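Local coordinates for PDZ domain protein (Parabacteroides distasonis, PDB 4L8N), which is of unknown function but combines PDZ domains with a DUF4136 domain, can bind magnesium and probably recognises other proteins or peptides, at the interface of chains A and B. Coordinates in Å, arbitrary orientation; residue numbers count along the deposited sequence, not the author numbering. Chains: chain A/B, PDZ domain protein.

Contacts 1 and 2 lie about 16 Å apart, between the centres of their C-alpha atoms, and belong to one two-fold symmetric interface, so each recurs with the chains exchanged. Chain A uses helix 274-285 in both: A:Tyr277 faces contact 2, while A:Val280, A:Pro283 and A:Leu284 face contact 1. Chain B contributes B:Tyr216 and B:Phe218 to contact 1 and B:Pro227 to B:Leu229 to contact 2, two short stretches joined by strand 222-226. Contact 1 is mainly apolar burial with a water bridge, whereas contact 2 adds an antiparallel backbone pairing. By symmetry each chain packs this way on the other, although the structure alone does not establish a cellular dimer.

Contact 1: the interface of chains A and B. Residues chain A 127, 280, 283-284, 454; chain B 216, 218.
B:Phe218, just past strand 211-217 of the DUF4136 region, inserts its ring between A:Pro283 and A:Leu284 of helix 274-285 and A:Val454 of strand 447-456. It has 72 Å² hidden by chain A, more than any other residue of this patch. One rim of the ring meets the helix, with CD2 3.8 Å from A:Pro283 CB and CE2 3.9 Å from the methyl CD2 of A:Leu284. The far end of the ring points at the strand, where CZ lies 3.8 Å from A:Val454 CB. The B:Phe218 and A:Val454 side chains point toward each other from opposite sides.

B:Tyr216, with 41 Å² hidden, spreads over two neighbours. Its CG is anti to the backbone N (chi1 -170°), which turns the ring toward A:Val454; there the methyl CG2 sits 3.8 Å above the ring plane of B:Tyr216, toward the rim. Within chain B, CD2 of this tyrosine stands over the centre of the B:Phe218 ring, while CD1 of B:Phe218 lies in plane at the tyrosine's edge, an edge-to-face arrangement. At its base, B:Tyr216 CB is 3.7 Å from A:Phe127 CZ, and its backbone N lies above one face of that phenylalanine.

A water joins the backbones: it is 2.7 Å from both A:Val280 O and B:Tyr216 O, and 2.8 Å from B:Phe218 N.

Contact 2: the interface of chains A and B. Residues chain A 266-269, 277; chain B 227-229.
The ring of B:Phe228 packs against A:Glu266 and A:Leu268 of strand 258-268 and A:Tyr277 of helix 274-285, within the DUF4136 region. The aliphatic part of A:Glu266 covers one face: CG lies 3.7 Å from the ring centroid in a CH-pi contact, displaced toward the rim. A bend at chi2 (69°) lays the carboxylate over the CD2 rim of the ring, its plane 16° from that of the ring, so this acid stacks on the phenylalanine although the two side chains run roughly perpendicular. A:Leu268 runs alongside in the same direction, its methyl CD1 3.7 Å from B:Phe228 CD1. At the far end of the ring, CZ comes in plane to the edge of A:Tyr277, 3.7 Å from CD1 of that tyrosine.

A second apolar contact joins A:Leu267 CB to the methyl CD1 of B:Leu229 at 3.8 Å. B:Leu229 has 62 Å² hidden by chain A, more than any other residue of this patch; its other methyl, CD2, approaches the aliphatic part of A:Glu269.

The backbones pair as an antiparallel bridge between A:Leu268 and B:Phe228. B:Leu229 N donates to A:Leu267 O over 2.7 Å, nearly in line with the carbonyl bond (169° at the oxygen). Beyond it, A:Glu269 N makes a weak hydrogen bond to B:Pro227 O.

Toward the polar rim, both carboxylate oxygens of A:Glu266 have partners, which should limit rotation of the group stacked on B:Phe228. The phenol OH of A:Tyr277 donates to OE1, approaching it almost in line with its bond to CD. The other oxygen, OE2, is 2.7 Å from a water that also reaches A:Leu267 N. Across the interface, B:Leu229 O lies 3.2 Å from the oxygen of this same water.

Contact 1: the interface of chains A and B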
loop_
_atom_site.group_PDB
_atom_site.type_symbol
_atom_site.label_atom_id
_atom_site.label_comp_id
_atom_site.label_asym_id
_atom_site.label_seq_id
_atom_site.Cartn_x
_atom_site.Cartn_y
_atom_site.Cartn_z
ATOM N N PHE A 127 6.380 4.807 -15.998
ATOM C CA PHE A 127 5.418 5.118 -14.943
ATOM C C PHE A 127 5.214 3.884 -14.044
ATOM O O PHE A 127 5.489 2.752 -14.458
ATOM C CB PHE A 127 4.099 5.627 -15.503
ATOM C CG PHE A 127 3.338 4.685 -16.397
ATOM C CD1 PHE A 127 3.596 4.636 -17.766
ATOM C CD2 PHE A 127 2.276 3.935 -15.898
ATOM C CE1 PHE A 127 2.854 3.796 -18.602
ATOM C CE2 PHE A 127 1.529 3.103 -16.739
ATOM C CZ PHE A 127 1.824 3.038 -18.084
ATOM N N VAL A 280 -9.114 2.672 -18.152
ATOM C CA VAL A 280 -7.683 2.964 -18.267
ATOM C C VAL A 280 -6.828 1.848 -17.657
ATOM O O VAL A 280 -5.883 1.401 -18.293
ATOM C CB VAL A 280 -7.338 4.351 -17.635
ATOM C CG1 VAL A 280 -5.839 4.647 -17.641
ATOM C CG2 VAL A 280 -8.090 5.473 -18.330
ATOM N N PRO A 283 -6.674 -2.762 -18.529
ATOM C CA PRO A 283 -5.622 -3.299 -19.428
ATOM C C PRO A 283 -4.210 -3.304 -18.809
ATOM O O PRO A 283 -3.426 -4.200 -19.107
ATOM C CB PRO A 283 -5.684 -2.377 -20.658
ATOM C CG PRO A 283 -6.983 -1.662 -20.566
ATOM C CD PRO A 283 -7.299 -1.552 -19.117
ATOM N N LEU A 284 -3.882 -2.327 -17.958
ATOM C CA LEU A 284 -2.569 -2.288 -17.291
ATOM C C LEU A 284 -2.485 -3.373 -16.193
ATOM O O LEU A 284 -1.489 -4.094 -16.117
ATOM C CB LEU A 284 -2.273 -0.898 -16.692
ATOM C CG LEU A 284 -2.197 0.288 -17.638
ATOM C CD1 LEU A 284 -2.219 1.580 -16.849
ATOM C CD2 LEU A 284 -0.955 0.217 -18.560
ATOM N N VAL A 454 4.129 -1.213 -24.998
ATOM C CA VAL A 454 3.776 -1.003 -23.580
ATOM C C VAL A 454 4.235 -2.270 -22.902
ATOM O O VAL A 454 3.693 -3.352 -23.175
ATOM C CB VAL A 454 2.305 -0.642 -23.314
ATOM C CG1 VAL A 454 2.072 -0.361 -21.824
ATOM C CG2 VAL A 454 1.886 0.563 -24.158
ATOM N N TYR B 216 -0.402 5.550 -19.111
ATOM C CA TYR B 216 -0.744 5.360 -20.501
ATOM C C TYR B 216 -2.230 4.997 -20.604
ATOM O O TYR B 216 -2.740 4.169 -19.843
ATOM C CB TYR B 216 0.155 4.318 -21.153
ATOM C CG TYR B 216 -0.011 4.278 -22.652
ATOM C CD1 TYR B 216 0.615 5.209 -23.462
ATOM C CD2 TYR B 216 -0.782 3.291 -23.264
ATOM C CE1 TYR B 216 0.469 5.177 -24.846
ATOM C CE2 TYR B 216 -0.955 3.263 -24.647
ATOM C CZ TYR B 216 -0.308 4.194 -25.437
ATOM O OH TYR B 216 -0.408 4.142 -26.810
ATOM N N PHE B 218 -4.802 3.463 -23.122
ATOM C CA PHE B 218 -4.960 2.659 -24.349
ATOM C C PHE B 218 -6.124 3.152 -25.202
ATOM O O PHE B 218 -5.990 3.178 -26.434
ATOM C CB PHE B 218 -5.104 1.162 -24.045
ATOM C CG PHE B 218 -3.819 0.403 -23.747
ATOM C CD1 PHE B 218 -3.012 -0.076 -24.784
ATOM C CD2 PHE B 218 -3.438 0.128 -22.435
ATOM C CE1 PHE B 218 -1.840 -0.809 -24.505
ATOM C CE2 PHE B 218 -2.263 -0.601 -22.160
ATOM C CZ PHE B 218 -1.476 -1.072 -23.198
HETATM O O HOH W 1 -4.683 2.380 -20.561
#

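Contact 2: the interface of chains A and B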
loop_
_atom_site.group_PDB
_atom_site.type_symbol
_atom_site.label_atom_id
_atom_site.label_comp_id
_atom_site.label_asym_id
_atom_site.label_seq_id
_atom_site.Cartn_x
_atom_site.Cartn_y
_atom_site.Cartn_z
ATOM N N GLU A 266 -5.656 4.154 -5.006
ATOM C CA GLU A 266 -5.274 5.466 -5.511
ATOM C C GLU A 266 -5.597 6.606 -4.531
ATOM O O GLU A 266 -6.694 6.639 -3.975
ATOM C CB GLU A 266 -6.021 5.677 -6.842
ATOM C CG GLU A 266 -5.227 6.406 -7.898
ATOM C CD GLU A 266 -4.055 5.653 -8.486
ATOM O OE1 GLU A 266 -4.294 4.705 -9.267
ATOM O OE2 GLU A 266 -2.898 6.061 -8.225
ATOM N N LEU A 267 -4.631 7.522 -4.307
ATOM C CA LEU A 267 -4.835 8.715 -3.446
ATOM C C LEU A 267 -5.217 9.889 -4.342
ATOM O O LEU A 267 -4.402 10.356 -5.148
ATOM C CB LEU A 267 -3.612 9.063 -2.572
ATOM C CG LEU A 267 -3.248 8.105 -1.437
ATOM C CD1 LEU A 267 -2.140 8.694 -0.595
ATOM C CD2 LEU A 267 -4.427 7.812 -0.543
ATOM N N LEU A 268 -6.467 10.337 -4.223
ATOM C CA LEU A 268 -7.012 11.352 -5.107
ATOM C C LEU A 268 -7.107 12.767 -4.557
ATOM O O LEU A 268 -7.459 13.004 -3.394
ATOM C CB LEU A 268 -8.391 10.919 -5.580
ATOM C CG LEU A 268 -8.389 10.235 -6.926
ATOM C CD1 LEU A 268 -7.901 8.811 -6.827
ATOM C CD2 LEU A 268 -9.744 10.213 -7.485
ATOM N N GLU A 269 -6.849 13.705 -5.487
ATOM C CA GLU A 269 -6.888 15.164 -5.345
ATOM C C GLU A 269 -8.311 15.671 -5.607
ATOM O O GLU A 269 -8.788 16.526 -4.858
ATOM C CB GLU A 269 -5.884 15.850 -6.306
ATOM C CG GLU A 269 -4.476 15.270 -6.285
ATOM C CD GLU A 269 -3.469 16.024 -7.130
ATOM O OE1 GLU A 269 -3.386 15.755 -8.351
ATOM O OE2 GLU A 269 -2.755 16.883 -6.566
ATOM N N TYR A 277 -11.778 5.086 -14.588
ATOM C CA TYR A 277 -10.631 4.472 -13.928
ATOM C C TYR A 277 -10.421 3.033 -14.455
ATOM O O TYR A 277 -9.301 2.711 -14.851
ATOM C CB TYR A 277 -10.781 4.490 -12.375
ATOM C CG TYR A 277 -9.497 4.044 -11.706
ATOM C CD1 TYR A 277 -8.480 4.952 -11.437
ATOM C CD2 TYR A 277 -9.249 2.694 -11.457
ATOM C CE1 TYR A 277 -7.255 4.534 -10.924
ATOM C CE2 TYR A 277 -8.023 2.266 -10.949
ATOM C CZ TYR A 277 -7.021 3.189 -10.710
ATOM O OH TYR A 277 -5.793 2.783 -10.258
ATOM N N PRO B 227 -5.284 12.916 -12.085
ATOM C CA PRO B 227 -5.368 13.662 -10.812
ATOM C C PRO B 227 -5.066 12.793 -9.579
ATOM O O PRO B 227 -5.754 12.896 -8.553
ATOM C CB PRO B 227 -6.814 14.168 -10.822
ATOM C CG PRO B 227 -7.563 13.116 -11.551
ATOM C CD PRO B 227 -6.632 12.635 -12.631
ATOM N N PHE B 228 -4.024 11.955 -9.654
ATOM C CA PHE B 228 -3.690 11.058 -8.542
ATOM C C PHE B 228 -2.407 11.510 -7.876
ATOM O O PHE B 228 -1.580 12.144 -8.515
ATOM C CB PHE B 228 -3.572 9.591 -9.032
ATOM C CG PHE B 228 -4.612 9.082 -10.017
ATOM C CD1 PHE B 228 -5.945 9.475 -9.922
ATOM C CD2 PHE B 228 -4.280 8.122 -10.967
ATOM C CE1 PHE B 228 -6.906 8.999 -10.826
ATOM C CE2 PHE B 228 -5.252 7.616 -11.851
ATOM C CZ PHE B 228 -6.557 8.061 -11.776
ATOM N N LEU B 229 -2.228 11.191 -6.602
ATOM C CA LEU B 229 -1.018 11.601 -5.903
ATOM C C LEU B 229 0.131 10.645 -6.212
ATOM O O LEU B 229 0.031 9.442 -5.934
ATOM C CB LEU B 229 -1.261 11.681 -4.379
ATOM C CG LEU B 229 -2.082 12.860 -3.841
ATOM C CD1 LEU B 229 -2.366 12.673 -2.364
ATOM C CD2 LEU B 229 -1.331 14.157 -3.982
HETATM O O HOH W 2 -2.262 7.182 -5.848
#